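Local structure of malyl-CoA lyase/beta-methylmalyl-CoA lyase (Methylobacterium extorquens, 5UGR) at residues R87-I92 with T121-A126; Q61-L66 with M73-N78; P105-G108 with D112-A115. The protein is a magnesium-binding member of the HpcH/HpaI aldolase/citrate lyase family, built on a TIM barrel and assembled from six chains. All blocks are in the same frame, centred on the assembly; numbering follows the deposited sequence. Where two conformers were deposited one is given.

Interaction 1. Residues R87-I92 with T121-A126; sequences RDVVDI and TQIEQA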
ATOM      1  N   ARG A  87     -22.357  21.101 -12.206  0.50 14.84           N
ATOM      2  CA  ARG A  87     -23.619  21.813 -12.146  0.50 16.47           C
ATOM      3  C   ARG A  87     -24.810  20.955 -11.694  0.50 16.95           C
ATOM      4  O   ARG A  87     -25.682  21.434 -10.990  0.50 16.92           O
ATOM      5  CB  ARG A  87     -23.847  22.529 -13.467  0.50 18.04           C
ATOM      6  CG  ARG A  87     -23.280  23.933 -13.316  0.50 20.48           C
ATOM      7  CD  ARG A  87     -24.414  24.969 -13.152  0.50 23.63           C
ATOM      8  NE  ARG A  87     -24.650  25.197 -14.530  0.50 30.62           N
ATOM      9  CZ  ARG A  87     -25.774  25.539 -15.093  0.50 24.84           C
ATOM     10  NH1 ARG A  87     -25.713  25.626 -16.380  0.50 26.94           N
ATOM     11  NH2 ARG A  87     -26.883  25.797 -14.391  0.50 23.38           N
ATOM     12  N   ASP A  88     -24.778  19.660 -12.004  1.00 15.74           N
ATOM     13  CA  ASP A  88     -25.751  18.724 -11.455  1.00 15.76           C
ATOM     14  C   ASP A  88     -25.761  18.769  -9.919  1.00 16.34           C
ATOM     15  O   ASP A  88     -26.793  18.888  -9.291  1.00 16.97           O
ATOM     16  CB  ASP A  88     -25.477  17.294 -11.891  1.00 15.77           C
ATOM     17  CG  ASP A  88     -25.537  17.056 -13.388  1.00 16.35           C
ATOM     18  OD1 ASP A  88     -26.156  17.864 -14.169  1.00 16.38           O
ATOM     19  OD2 ASP A  88     -24.973  15.978 -13.828  1.00 14.99           O
ATOM     20  N   VAL A  89     -24.560  18.644  -9.349  1.00 14.80           N
ATOM     21  CA  VAL A  89     -24.441  18.574  -7.900  1.00 15.11           C
ATOM     22  C   VAL A  89     -24.766  19.925  -7.269  1.00 15.32           C
ATOM     23  O   VAL A  89     -25.568  20.014  -6.336  1.00 16.23           O
ATOM     24  CB  VAL A  89     -23.049  18.060  -7.484  1.00 14.40           C
ATOM     25  CG1 VAL A  89     -22.894  18.019  -5.968  1.00 16.22           C
ATOM     26  CG2 VAL A  89     -22.812  16.642  -8.058  1.00 15.61           C
ATOM     27  N   VAL A  90     -24.113  20.966  -7.751  1.00 14.94           N
ATOM     28  CA  VAL A  90     -24.314  22.317  -7.171  1.00 15.75           C
ATOM     29  C   VAL A  90     -25.792  22.729  -7.281  1.00 16.97           C
ATOM     30  O   VAL A  90     -26.417  23.073  -6.283  1.00 16.63           O
ATOM     31  CB  VAL A  90     -23.404  23.369  -7.860  1.00 16.16           C
ATOM     32  CG1 VAL A  90     -23.831  24.793  -7.457  1.00 19.65           C
ATOM     33  CG2 VAL A  90     -21.951  23.139  -7.459  1.00 15.71           C
ATOM     34  N   ASP A  91     -26.351  22.674  -8.486  1.00 17.05           N
ATOM     35  CA  ASP A  91     -27.705  23.249  -8.662  1.00 17.05           C
ATOM     36  C   ASP A  91     -28.757  22.452  -7.881  1.00 17.54           C
ATOM     37  O   ASP A  91     -29.630  23.016  -7.231  1.00 19.20           O
ATOM     38  CB  ASP A  91     -28.101  23.339 -10.118  1.00 19.31           C
ATOM     39  CG  ASP A  91     -27.316  24.340 -10.891  1.00 20.88           C
ATOM     40  OD1 ASP A  91     -26.477  25.057 -10.320  1.00 23.33           O
ATOM     41  OD2 ASP A  91     -27.660  24.505 -12.092  1.00 23.43           O
ATOM     42  N   ILE A  92     -28.668  21.129  -7.933  1.00 15.26           N
ATOM     43  CA  ILE A  92     -29.695  20.306  -7.298  1.00 16.90           C
ATOM     44  C   ILE A  92     -29.520  20.257  -5.807  1.00 17.87           C
ATOM     45  O   ILE A  92     -30.532  20.377  -5.073  1.00 16.97           O
ATOM     46  CB  ILE A  92     -29.819  18.911  -7.937  1.00 16.53           C
ATOM     47  CG1 ILE A  92     -30.131  19.039  -9.415  1.00 18.10           C
ATOM     48  CG2 ILE A  92     -30.827  18.041  -7.203  1.00 17.39           C
ATOM     49  CD1 ILE A  92     -29.929  17.805 -10.294  1.00 17.61           C
ATOM     50  N   THR A 121     -20.392  17.959   0.654  1.00 14.51           N
ATOM     51  CA  THR A 121     -20.258  18.454   2.005  1.00 13.73           C
ATOM     52  C   THR A 121     -20.297  19.993   2.053  1.00 13.65           C
ATOM     53  O   THR A 121     -20.961  20.589   2.931  1.00 14.42           O
ATOM     54  CB  THR A 121     -19.018  17.888   2.723  1.00 13.70           C
ATOM     55  OG1 THR A 121     -19.100  16.449   2.676  1.00 14.75           O
ATOM     56  CG2 THR A 121     -18.937  18.377   4.147  1.00 15.15           C
ATOM     57  N   GLN A 122     -19.532  20.624   1.171  1.00 12.55           N
ATOM     58  CA  GLN A 122     -19.454  22.096   1.143  1.00 14.12           C
ATOM     59  C   GLN A 122     -20.822  22.695   0.891  1.00 14.25           C
ATOM     60  O   GLN A 122     -21.199  23.684   1.539  1.00 15.34           O
ATOM     61  CB  GLN A 122     -18.458  22.591   0.135  1.00 13.60           C
ATOM     62  CG  GLN A 122     -17.026  22.235   0.563  1.00 13.55           C
ATOM     63  CD  GLN A 122     -15.992  22.688  -0.416  1.00 13.25           C
ATOM     64  OE1 GLN A 122     -16.307  23.420  -1.370  1.00 14.69           O
ATOM     65  NE2 GLN A 122     -14.749  22.216  -0.237  1.00 13.85           N
ATOM     66  N   ILE A 123     -21.584  22.119  -0.021  1.00 13.42           N
ATOM     67  CA  ILE A 123     -22.926  22.674  -0.313  1.00 15.45           C
ATOM     68  C   ILE A 123     -23.819  22.493   0.888  1.00 14.73           C
ATOM     69  O   ILE A 123     -24.592  23.415   1.277  1.00 16.28           O
ATOM     70  CB  ILE A 123     -23.545  22.033  -1.563  1.00 15.29           C
ATOM     71  CG1 ILE A 123     -22.665  22.267  -2.797  1.00 16.53           C
ATOM     72  CG2 ILE A 123     -24.951  22.552  -1.799  1.00 15.23           C
ATOM     73  CD1 ILE A 123     -22.900  21.210  -3.875  1.00 17.35           C
ATOM     74  N   GLU A 124     -23.745  21.325   1.534  1.00 14.70           N
ATOM     75  CA  GLU A 124     -24.538  21.103   2.727  1.00 15.63           C
ATOM     76  C   GLU A 124     -24.155  22.088   3.884  1.00 16.54           C
ATOM     77  O   GLU A 124     -25.031  22.540   4.647  1.00 18.01           O
ATOM     78  CB  GLU A 124     -24.425  19.617   3.196  1.00 16.87           C
ATOM     79  CG  GLU A 124     -25.138  18.641   2.290  1.00 16.49           C
ATOM     80  CD  GLU A 124     -25.154  17.218   2.826  1.00 17.18           C
ATOM     81  OE1 GLU A 124     -24.316  16.840   3.678  1.00 19.66           O
ATOM     82  OE2 GLU A 124     -26.080  16.482   2.369  1.00 21.89           O
ATOM     83  N   GLN A 125     -22.860  22.359   4.039  1.00 15.40           N
ATOM     84  CA  GLN A 125     -22.385  23.346   4.988  1.00 15.66           C
ATOM     85  C   GLN A 125     -23.000  24.719   4.655  1.00 16.86           C
ATOM     86  O   GLN A 125     -23.437  25.414   5.571  1.00 20.02           O
ATOM     87  CB  GLN A 125     -20.885  23.448   4.974  1.00 17.02           C
ATOM     88  CG  GLN A 125     -20.161  22.246   5.569  1.00 16.31           C
ATOM     89  CD  GLN A 125     -18.641  22.347   5.487  1.00 17.62           C
ATOM     90  OE1 GLN A 125     -17.885  22.260   6.527  1.00 24.00           O
ATOM     91  NE2 GLN A 125     -18.193  22.489   4.347  1.00 15.64           N
ATOM     92  N   ALA A 126     -23.013  25.113   3.382  1.00 15.23           N
ATOM     93  CA  ALA A 126     -23.518  26.414   3.015  1.00 17.75           C
ATOM     94  C   ALA A 126     -25.014  26.507   3.306  1.00 19.01           C
ATOM     95  O   ALA A 126     -25.505  27.570   3.713  1.00 22.29           O
ATOM     96  CB  ALA A 126     -23.244  26.664   1.541  1.00 18.17           C
TER
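Ile123 reaches from helix 110-127 to helix 85-95 and meets Val89 and Val90. Between these segments its terminal methyl CD1 does all the touching. CD1 of Ile123 lies 3.8 Å from CG1 of Val89. It is equally close, at 3.8 Å, to the backbone atom CA of Val90. CG2 of Val90 stands a little further from the same methyl CD1 of Ile123, at 4.2 Å.

The torsions explain this reach. Ile123 carries CG1 opposite its carbonyl carbon (chi1 -60°), and chi2 of 156° stretches the chain out to CD1. The methyl therefore goes between the two valines and reaches the backbone of the other helix. Val89 sets CG1 opposite its own N (chi1 178°) and offers that branch. Val90 offers the other branch, CG2, which sits beside its N. The Ile123 side chain runs obliquely past Val89 and nearly perpendicular to Val90.

These are two neighbouring outer helices of a TIM barrel, packed side by side. Ile123 also touches Val93 and Glu94, one turn further along helix 85-95. Tyr86 of the second subunit packs on both Val90 and Ile123, so the groove between the helices is also part of a subunit interface.

The charged groups lie off the contact. Asp91 points away from helix 110-127, and Asp88 forms a salt bridge with Arg56.

No hydrogen bond or salt bridge crosses between 87-92 and 121-126. The contact is made by hydrocarbon groups at van der Waals distance. With no polar pair between the two segments, the fit here probably rests on the shape of one extended isoleucine against two valines.

Interaction 2. Residues Q61-L66 with M73-N78; sequences QALNDL and MMIRIN
The carbonyl O of Ala62 is gripped twice: Leu66 N reaches it at 3.1 Å, and NE1 of Trp68 also donates to it. Both bonds lie at the end of helix 52-65, where Leu66 is the first residue to leave helical torsions. Next to Ala62, Leu63 points toward strand 72-76 and makes the contact. Each of its methyls has its own partner. CD2 of Leu63 meets CB of Met73 at 4.2 Å, and CD1 of Leu63 lies 4.4 Å from CG2 of Ile75. Chi1 of -73° and chi2 of 165° spread the two branches along the strand, across two residues on its outer side.

This is the return half of a beta-alpha-beta unit, strand 38-42, helix 52-65 and strand 72-76, in the wall of the TIM barrel. Met73 bends its thioether back, with all three torsions near -60°. Between Met73 and Ile75, Met74 points away from the helix. Ile92 of helix 85-95 packs on both Leu63 and Ile75. Further along the strand, Arg76 makes a salt bridge from NE to OD1 of Asp42, and its side chain also touches Asp45, one of the magnesium ligands.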
ATOM      1  N   GLN A  61     -37.445  20.941 -10.305  1.00 23.62           N
ATOM      2  CA  GLN A  61     -38.899  21.180 -10.185  1.00 25.04           C
ATOM      3  C   GLN A  61     -39.576  19.918  -9.622  1.00 23.69           C
ATOM      4  O   GLN A  61     -40.394  19.996  -8.665  1.00 24.93           O
ATOM      5  CB  GLN A  61     -39.500  21.623 -11.554  1.00 26.86           C
ATOM      6  CG  GLN A  61     -41.023  21.495 -11.595  1.00 36.82           C
ATOM      7  CD  GLN A  61     -41.676  22.145 -12.786  1.00 65.28           C
ATOM      8  OE1 GLN A  61     -42.560  22.941 -12.609  1.00 63.23           O
ATOM      9  NE2 GLN A  61     -41.261  21.787 -14.009  1.00 93.75           N
ATOM     10  N   ALA A  62     -39.172  18.729 -10.152  1.00 21.12           N
ATOM     11  CA  ALA A  62     -39.823  17.500  -9.720  1.00 21.43           C
ATOM     12  C   ALA A  62     -39.524  17.205  -8.229  1.00 21.39           C
ATOM     13  O   ALA A  62     -40.449  16.847  -7.465  1.00 22.59           O
ATOM     14  CB  ALA A  62     -39.368  16.326 -10.583  1.00 23.85           C
ATOM     15  N   LEU A  63     -38.277  17.370  -7.806  1.00 20.21           N
ATOM     16  CA  LEU A  63     -37.954  17.127  -6.423  1.00 20.69           C
ATOM     17  C   LEU A  63     -38.627  18.083  -5.462  1.00 22.05           C
ATOM     18  O   LEU A  63     -38.982  17.697  -4.347  1.00 23.37           O
ATOM     19  CB  LEU A  63     -36.425  17.171  -6.176  1.00 22.73           C
ATOM     20  CG  LEU A  63     -35.643  15.977  -6.701  1.00 19.25           C
ATOM     21  CD1 LEU A  63     -34.174  16.337  -6.708  1.00 19.32           C
ATOM     22  CD2 LEU A  63     -35.910  14.782  -5.833  1.00 21.45           C
ATOM     23  N   ASN A  64     -38.849  19.321  -5.910  1.00 21.62           N
ATOM     24  CA  ASN A  64     -39.466  20.316  -5.052  1.00 25.31           C
ATOM     25  C   ASN A  64     -40.965  20.306  -5.034  1.00 24.96           C
ATOM     26  O   ASN A  64     -41.572  20.713  -4.018  1.00 28.49           O
ATOM     27  CB  ASN A  64     -38.949  21.667  -5.477  1.00 25.66           C
ATOM     28  CG  ASN A  64     -37.536  21.913  -4.986  1.00 30.20           C
ATOM     29  OD1 ASN A  64     -37.033  21.239  -4.080  1.00 33.00           O
ATOM     30  ND2 ASN A  64     -36.901  22.879  -5.559  1.00 27.49           N
ATOM     31  N   ASP A  65     -41.576  19.874  -6.138  1.00 25.48           N
ATOM     32  CA  ASP A  65     -43.054  20.003  -6.305  1.00 27.99           C
ATOM     33  C   ASP A  65     -43.896  18.708  -6.147  1.00 25.96           C
ATOM     34  O   ASP A  65     -45.093  18.789  -5.853  1.00 33.96           O
ATOM     35  CB  ASP A  65     -43.375  20.553  -7.715  1.00 27.76           C
ATOM     36  CG  ASP A  65     -42.894  21.935  -7.940  1.00 34.03           C
ATOM     37  OD1 ASP A  65     -42.453  22.607  -6.989  1.00 34.86           O
ATOM     38  OD2 ASP A  65     -42.985  22.340  -9.128  1.00 38.58           O
ATOM     39  N   LEU A  66     -43.287  17.550  -6.451  1.00 26.67           N
ATOM     40  CA  LEU A  66     -44.086  16.333  -6.536  1.00 25.30           C
ATOM     41  C   LEU A  66     -44.097  15.670  -5.175  1.00 26.07           C
ATOM     42  O   LEU A  66     -43.265  15.946  -4.300  1.00 29.57           O
ATOM     43  CB  LEU A  66     -43.473  15.371  -7.570  1.00 26.33           C
ATOM     44  CG  LEU A  66     -43.558  15.852  -9.011  1.00 34.59           C
ATOM     45  CD1 LEU A  66     -42.973  14.864 -10.013  1.00 26.41           C
ATOM     46  CD2 LEU A  66     -44.985  16.247  -9.423  1.00 38.32           C
ATOM     47  N   MET A  73     -35.063   9.140  -2.457  1.00 15.34           N
ATOM     48  CA  MET A  73     -34.969   9.894  -3.703  1.00 14.14           C
ATOM     49  C   MET A  73     -33.515  10.216  -4.005  1.00 13.91           C
ATOM     50  O   MET A  73     -32.773  10.769  -3.173  1.00 14.95           O
ATOM     51  CB  MET A  73     -35.805  11.180  -3.614  1.00 16.46           C
ATOM     52  CG  MET A  73     -37.302  10.926  -3.576  1.00 18.45           C
ATOM     53  SD  MET A  73     -37.939   9.886  -4.927  1.00 18.95           S
ATOM     54  CE  MET A  73     -37.398  10.835  -6.372  1.00 18.33           C
ATOM     55  N   MET A  74     -33.126   9.870  -5.239  1.00 14.98           N
ATOM     56  CA  MET A  74     -31.741   9.956  -5.677  0.50 14.87           C
ATOM     57  C   MET A  74     -31.650  10.656  -7.032  1.00 15.14           C
ATOM     58  O   MET A  74     -32.621  10.676  -7.778  1.00 15.84           O
ATOM     59  CB  MET A  74     -31.190   8.510  -5.748  0.50 13.44           C
ATOM     60  CG  MET A  74     -29.683   8.334  -5.969  0.50 11.95           C
ATOM     61  SD  MET A  74     -29.107   6.728  -5.343  0.50 12.60           S
ATOM     62  CE  MET A  74     -30.005   5.602  -6.420  0.50 12.57           C
ATOM     63  N   ILE A  75     -30.469  11.173  -7.353  1.00 14.24           N
ATOM     64  CA  ILE A  75     -30.162  11.568  -8.724  1.00 13.13           C
ATOM     65  C   ILE A  75     -28.933  10.789  -9.195  1.00 13.42           C
ATOM     66  O   ILE A  75     -28.004  10.544  -8.397  1.00 14.03           O
ATOM     67  CB  ILE A  75     -29.879  13.065  -8.859  1.00 13.75           C
ATOM     68  CG1 ILE A  75     -28.779  13.580  -7.874  1.00 14.45           C
ATOM     69  CG2 ILE A  75     -31.157  13.872  -8.704  1.00 16.34           C
ATOM     70  CD1 ILE A  75     -28.371  15.031  -7.940  1.00 15.40           C
ATOM     71  N   ARG A  76     -28.963  10.392 -10.474  1.00 13.38           N
ATOM     72  CA  ARG A  76     -27.760   9.846 -11.119  1.00 13.24           C
ATOM     73  C   ARG A  76     -27.117  11.032 -11.857  1.00 13.32           C
ATOM     74  O   ARG A  76     -27.645  11.548 -12.847  1.00 14.49           O
ATOM     75  CB  ARG A  76     -27.983   8.687 -12.026  1.00 13.30           C
ATOM     76  CG  ARG A  76     -26.649   8.202 -12.644  1.00 14.33           C
ATOM     77  CD  ARG A  76     -26.724   6.874 -13.358  1.00 14.58           C
ATOM     78  NE  ARG A  76     -27.652   6.854 -14.504  1.00 13.42           N
ATOM     79  CZ  ARG A  76     -27.911   5.773 -15.235  1.00 12.93           C
ATOM     80  NH1 ARG A  76     -27.277   4.632 -14.962  1.00 14.88           N
ATOM     81  NH2 ARG A  76     -28.859   5.752 -16.179  1.00 16.82           N
ATOM     82  N   ILE A  77     -26.035  11.540 -11.251  1.00 13.68           N
ATOM     83  CA  ILE A  77     -25.265  12.622 -11.829  1.00 13.32           C
ATOM     84  C   ILE A  77     -24.471  12.184 -13.035  1.00 14.29           C
ATOM     85  O   ILE A  77     -24.295  11.005 -13.271  1.00 13.90           O
ATOM     86  CB  ILE A  77     -24.354  13.334 -10.804  1.00 13.62           C
ATOM     87  CG1 ILE A  77     -23.303  12.359 -10.214  1.00 13.17           C
ATOM     88  CG2 ILE A  77     -25.195  13.894  -9.673  1.00 14.12           C
ATOM     89  CD1 ILE A  77     -22.347  13.017  -9.272  1.00 13.86           C
ATOM     90  N   ASN A  78     -24.022  13.172 -13.810  1.00 13.64           N
ATOM     91  CA  ASN A  78     -23.157  12.874 -14.935  1.00 14.08           C
ATOM     92  C   ASN A  78     -21.787  12.371 -14.484  1.00 13.07           C
ATOM     93  O   ASN A  78     -21.380  12.528 -13.306  1.00 13.85           O
ATOM     94  CB  ASN A  78     -23.086  14.086 -15.866  1.00 13.62           C
ATOM     95  CG  ASN A  78     -24.279  14.120 -16.783  1.00 15.45           C
ATOM     96  OD1 ASN A  78     -24.353  13.355 -17.785  1.00 15.93           O
ATOM     97  ND2 ASN A  78     -25.279  14.929 -16.417  1.00 16.24           N
TER

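Interaction 3. Residues P105-G108 with D112-A115; sequences PKVG and DVYA
Asp112 holds CG beside its own N and opposite its carbonyl carbon (chi1 -72°), which sends the carboxylate back to Gly108. Val107 sets CG1 opposite its backbone N (chi1 175°), and this branch meets Asp112 and Val113. The contact ties a beta-alpha loop of the TIM barrel, the one after strand 101-104, to the first turns of helix 110-127.

The backbone N of Gly108 donates to OD2 of Asp112 at 2.9 Å. The bond is fairly straight, 158° at the hydrogen, and enters nearly in line with the C-O bond. OD2 of Asp112 also bonds to the N of Val109, the next N-H before the helix, and to OG of Ser2 of the fourth subunit. The other oxygen, OD1, bonds to OH of Tyr114 of the second subunit and to N of Phe3 of the fourth. The buried carboxylate is thus well supplied with partners.

Lys106 N bonds OE2 of Glu140, a magnesium ligand, and so probably helps hold that carboxylate.

Beside the polar bond the contact is apolar. Val107 and Asp112 run past each other in opposite directions, with CG1 of Val107 4.1 Å from CB of Asp112. That same CG1 of Val107 meets CG2 of Val113 at 3.8 Å, the two valine side chains crossing at about a right angle.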
ATOM      1  N   PRO A 105     -21.933   7.639 -11.128  1.00 11.49           N
ATOM      2  CA  PRO A 105     -21.723   6.662 -12.191  1.00 12.93           C
ATOM      3  C   PRO A 105     -20.243   6.365 -12.464  1.00 12.72           C
ATOM      4  O   PRO A 105     -19.357   7.195 -12.158  1.00 12.04           O
ATOM      5  CB  PRO A 105     -22.384   7.342 -13.411  1.00 14.82           C
ATOM      6  CG  PRO A 105     -22.031   8.793 -13.180  1.00 13.84           C
ATOM      7  CD  PRO A 105     -22.190   8.991 -11.696  1.00 12.55           C
ATOM      8  N   LYS A 106     -20.020   5.154 -13.005  1.00 12.41           N
ATOM      9  CA  LYS A 106     -18.725   4.841 -13.604  1.00 12.37           C
ATOM     10  C   LYS A 106     -17.572   4.948 -12.634  1.00 12.10           C
ATOM     11  O   LYS A 106     -16.459   5.301 -12.980  1.00 12.66           O
ATOM     12  CB  LYS A 106     -18.445   5.646 -14.870  1.00 12.42           C
ATOM     13  CG  LYS A 106     -19.563   5.622 -15.874  1.00 12.70           C
ATOM     14  CD  LYS A 106     -19.289   6.431 -17.108  1.00 13.57           C
ATOM     15  CE  LYS A 106     -18.704   7.826 -16.877  1.00 15.73           C
ATOM     16  NZ  LYS A 106     -18.671   8.622 -18.168  1.00 14.07           N
ATOM     17  N   VAL A 107     -17.825   4.653 -11.359  1.00 11.91           N
ATOM     18  CA  VAL A 107     -16.764   4.912 -10.358  1.00 11.38           C
ATOM     19  C   VAL A 107     -15.581   3.951 -10.599  1.00 10.89           C
ATOM     20  O   VAL A 107     -15.767   2.749 -10.812  1.00 12.42           O
ATOM     21  CB  VAL A 107     -17.295   4.762  -8.908  1.00 11.46           C
ATOM     22  CG1 VAL A 107     -16.188   4.898  -7.859  1.00 12.75           C
ATOM     23  CG2 VAL A 107     -18.376   5.809  -8.668  1.00 13.74           C
ATOM     24  N   GLY A 108     -14.381   4.519 -10.603  1.00 11.58           N
ATOM     25  CA  GLY A 108     -13.174   3.754 -10.928  1.00 11.52           C
ATOM     26  C   GLY A 108     -12.237   3.560  -9.769  1.00 11.37           C
ATOM     27  O   GLY A 108     -11.619   2.519  -9.657  1.00 12.75           O
ATOM     28  N   ASP A 112     -12.557   9.092  -6.651  1.00 11.21           N
ATOM     29  CA  ASP A 112     -13.748   9.590  -7.355  1.00 10.70           C
ATOM     30  C   ASP A 112     -14.836   9.926  -6.331  1.00 10.31           C
ATOM     31  O   ASP A 112     -15.539  10.966  -6.416  1.00 12.39           O
ATOM     32  CB  ASP A 112     -14.293   8.541  -8.353  1.00 11.01           C
ATOM     33  CG  ASP A 112     -13.418   8.348  -9.610  1.00 12.07           C
ATOM     34  OD1 ASP A 112     -12.826   9.340 -10.066  1.00 12.23           O
ATOM     35  OD2 ASP A 112     -13.460   7.180 -10.087  1.00 12.20           O
ATOM     36  N   VAL A 113     -15.014   9.042  -5.376  1.00 10.86           N
ATOM     37  CA  VAL A 113     -16.053   9.212  -4.349  1.00 11.43           C
ATOM     38  C   VAL A 113     -15.687  10.357  -3.401  1.00 11.79           C
ATOM     39  O   VAL A 113     -16.540  11.187  -3.052  1.00 11.76           O
ATOM     40  CB  VAL A 113     -16.322   7.915  -3.605  1.00 11.26           C
ATOM     41  CG1 VAL A 113     -17.491   8.094  -2.621  1.00 12.39           C
ATOM     42  CG2 VAL A 113     -16.645   6.790  -4.553  1.00 12.95           C
ATOM     43  N   TYR A 114     -14.424  10.422  -3.003  1.00 11.30           N
ATOM     44  CA  TYR A 114     -13.909  11.515  -2.188  1.00 11.02           C
ATOM     45  C   TYR A 114     -14.262  12.854  -2.822  1.00 11.32           C
ATOM     46  O   TYR A 114     -14.675  13.807  -2.138  1.00 12.58           O
ATOM     47  CB  TYR A 114     -12.421  11.333  -1.938  1.00 11.67           C
ATOM     48  CG  TYR A 114     -11.725  12.170  -0.916  1.00 11.04           C
ATOM     49  CD1 TYR A 114     -11.334  13.481  -1.184  1.00 11.21           C
ATOM     50  CD2 TYR A 114     -11.438  11.640   0.366  1.00 12.09           C
ATOM     51  CE1 TYR A 114     -10.568  14.224  -0.271  1.00 11.10           C
ATOM     52  CE2 TYR A 114     -10.698  12.374   1.271  1.00 11.67           C
ATOM     53  CZ  TYR A 114     -10.245  13.650   0.971  1.00 11.65           C
ATOM     54  OH  TYR A 114      -9.508  14.351   1.892  1.00 11.29           O
ATOM     55  N   ALA A 115     -14.032  12.962  -4.124  1.00 10.97           N
ATOM     56  CA  ALA A 115     -14.301  14.228  -4.814  1.00 11.97           C
ATOM     57  C   ALA A 115     -15.725  14.682  -4.661  1.00 11.75           C
ATOM     58  O   ALA A 115     -15.962  15.895  -4.455  1.00 13.54           O
ATOM     59  CB  ALA A 115     -13.892  14.129  -6.275  1.00 12.81           C
TER

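How the interactions relate
The three contacts follow the barrel round, from helix 52-65 to helix 110-127. Interaction 2 closes before the other two open, and interaction 3 is nested within the chain loop closed by interaction 1. Interactions 1 and 2 have centres about 13 Å apart and touch: Asp88 OD2 lies 2.8 Å from Asn78 ND2, a probable hydrogen bond. Interactions 1 and 3 share helix 110-127, with centres about 16 Å apart and no direct touch. Interactions 2 and 3 are about 20 Å apart at their centres, but Ile77 and Asn78 pack on Pro105. Together they join successive elements of the barrel wall, and interactions 1 and 3 also lie at the interface with the second subunit.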